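Local coordinates for Slr0280 protein (Synechocystis sp., PDB 5H3K) that is of unknown function but contains a phosphodiester glycosidase (NAGPA family) domain and may therefore act on sugar phosphodiesters, at residues M499-L504 and L574-G579. Sequence-based numbering, arbitrary orientation.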
loop_
_atom_site.group_PDB
_atom_site.type_symbol
_atom_site.label_atom_id
_atom_site.label_comp_id
_atom_site.label_asym_id
_atom_site.label_seq_id
_atom_site.Cartn_x
_atom_site.Cartn_y
_atom_site.Cartn_z
ATOM N N MET A 499 11.627 8.652 0.614
ATOM C CA MET A 499 11.550 7.212 0.474
ATOM C C MET A 499 12.491 6.758 -0.632
ATOM O O MET A 499 12.394 7.228 -1.781
ATOM C CB MET A 499 10.112 6.799 0.131
ATOM C CG MET A 499 9.932 5.319 -0.227
ATOM S SD MET A 499 10.303 4.206 1.130
ATOM C CE MET A 499 9.112 4.712 2.368
ATOM N N GLY A 500 13.381 5.824 -0.306
ATOM C CA GLY A 500 14.206 5.177 -1.308
ATOM C C GLY A 500 13.614 3.845 -1.769
ATOM O O GLY A 500 12.896 3.154 -1.026
ATOM N N ALA A 501 13.889 3.492 -3.017
ATOM C CA ALA A 501 13.557 2.171 -3.529
ATOM C C ALA A 501 14.415 1.914 -4.730
ATOM O O ALA A 501 15.618 1.655 -4.600
ATOM C CB ALA A 501 12.062 2.026 -3.860
ATOM N N GLY A 502 13.803 1.990 -5.907
ATOM C CA GLY A 502 14.563 1.903 -7.135
ATOM C C GLY A 502 14.193 0.729 -8.022
ATOM O O GLY A 502 13.506 -0.206 -7.605
ATOM N N PRO A 503 14.653 0.765 -9.279
ATOM C CA PRO A 503 15.481 1.863 -9.798
ATOM C C PRO A 503 14.683 3.099 -10.169
ATOM O O PRO A 503 13.455 3.047 -10.322
ATOM C CB PRO A 503 16.170 1.256 -11.031
ATOM C CG PRO A 503 15.365 0.030 -11.379
ATOM C CD PRO A 503 14.632 -0.420 -10.156
ATOM N N LEU A 504 15.379 4.220 -10.290
ATOM C CA LEU A 504 14.776 5.415 -10.862
ATOM C C LEU A 504 14.457 5.101 -12.327
ATOM O O LEU A 504 15.318 4.598 -13.052
ATOM C CB LEU A 504 15.753 6.586 -10.762
ATOM C CG LEU A 504 15.220 7.957 -11.154
ATOM C CD1 LEU A 504 14.116 8.377 -10.193
ATOM C CD2 LEU A 504 16.377 8.962 -11.123
ATOM N N LEU A 574 9.658 6.664 -9.891
ATOM C CA LEU A 574 10.503 5.800 -9.079
ATOM C C LEU A 574 9.833 4.447 -8.949
ATOM O O LEU A 574 8.668 4.352 -8.522
ATOM C CB LEU A 574 10.691 6.414 -7.682
ATOM C CG LEU A 574 11.369 5.539 -6.627
ATOM C CD1 LEU A 574 12.817 5.320 -7.011
ATOM C CD2 LEU A 574 11.260 6.244 -5.265
ATOM N N ASN A 575 10.559 3.399 -9.325
ATOM C CA ASN A 575 10.108 2.036 -9.095
ATOM C C ASN A 575 10.139 1.754 -7.603
ATOM O O ASN A 575 11.133 2.049 -6.937
ATOM C CB ASN A 575 10.989 1.027 -9.826
ATOM C CG ASN A 575 10.434 -0.386 -9.742
ATOM O OD1 ASN A 575 9.313 -0.658 -10.211
ATOM N ND2 ASN A 575 11.192 -1.289 -9.112
ATOM N N LEU A 576 9.033 1.240 -7.074
ATOM C CA LEU A 576 8.963 0.835 -5.672
ATOM C C LEU A 576 9.067 -0.684 -5.657
ATOM O O LEU A 576 9.152 -1.314 -6.724
ATOM C CB LEU A 576 7.639 1.314 -5.048
ATOM C CG LEU A 576 7.442 2.844 -4.982
ATOM C CD1 LEU A 576 6.022 3.256 -4.507
ATOM C CD2 LEU A 576 8.501 3.501 -4.107
ATOM N N ASP A 577 9.067 -1.294 -4.474
ATOM C CA ASP A 577 9.100 -2.758 -4.379
ATOM C C ASP A 577 7.875 -3.359 -5.100
ATOM O O ASP A 577 6.785 -2.782 -5.095
ATOM C CB ASP A 577 9.131 -3.162 -2.895
ATOM C CG ASP A 577 9.368 -4.650 -2.669
ATOM O OD1 ASP A 577 9.903 -5.367 -3.556
ATOM O OD2 ASP A 577 9.029 -5.103 -1.541
ATOM N N GLY A 578 8.059 -4.505 -5.750
ATOM C CA GLY A 578 6.968 -5.110 -6.499
ATOM C C GLY A 578 6.681 -6.550 -6.128
ATOM O O GLY A 578 6.849 -6.953 -4.967
ATOM N N GLY A 579 6.245 -7.333 -7.110
ATOM C CA GLY A 579 5.873 -8.720 -6.870
ATOM C C GLY A 579 4.714 -8.815 -5.891
ATOM O O GLY A 579 3.768 -8.030 -5.977
#
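The flat carboxamide of Asn575 meets the puckered ring of Pro503. The ring runs alongside the Asn575 side chain in the same direction. Pro503 CD lies off the amide plane, on one side of it, 3.7 Å from Asn575 ND2. In the plane of the amide, at its ND2 corner, sits Gly502 O. Asn575 ND2 donates to it over 3.0 Å, in a fairly straight bond. The donor stands above the carbonyl plane of Gly502, 38° out of it. CG of Asn575 is anti to the backbone N (chi1 -173°), which places ND2 within bonding distance of this carbonyl.

The backbone of Asn575 makes two more bonds. Gly502 N donates to Asn575 O at 2.9 Å, and Asn575 N donates to Pro503 O at 3.1 Å. Asn575 thus grips both residues of the cis peptide bond between Gly502 and Pro503. An alanine at Asn575 would remove the carboxamide and would probably leave Gly502 O without this donor and a gap beside the Pro503 ring. Gly502 has backbone angles at which a CB would collide with the Ala501 carbonyl O, which favours glycine here.

Apolar groups fill in alongside. Leu574 CD1 reaches Gly502 N at 3.6 Å, and its CD2 approaches Met499 O. Ala501 CB meets Leu576 CD2 at 3.9 Å.

The contact is buried within the phosphodiester glycosidase region and links two sheets. Met499 and Ala501 bond through their backbones to Ile371 and Gly369, both in strand 369-373. Leu504 begins the next strand and pairs antiparallel with Leu574. On its other side, strand 572-576 bonds to strand 531-536 through Ile534 and Ser532. Helix 558-567 packs on Pro503 and Asn575 through Leu558, and Phe561 also touches Asn575.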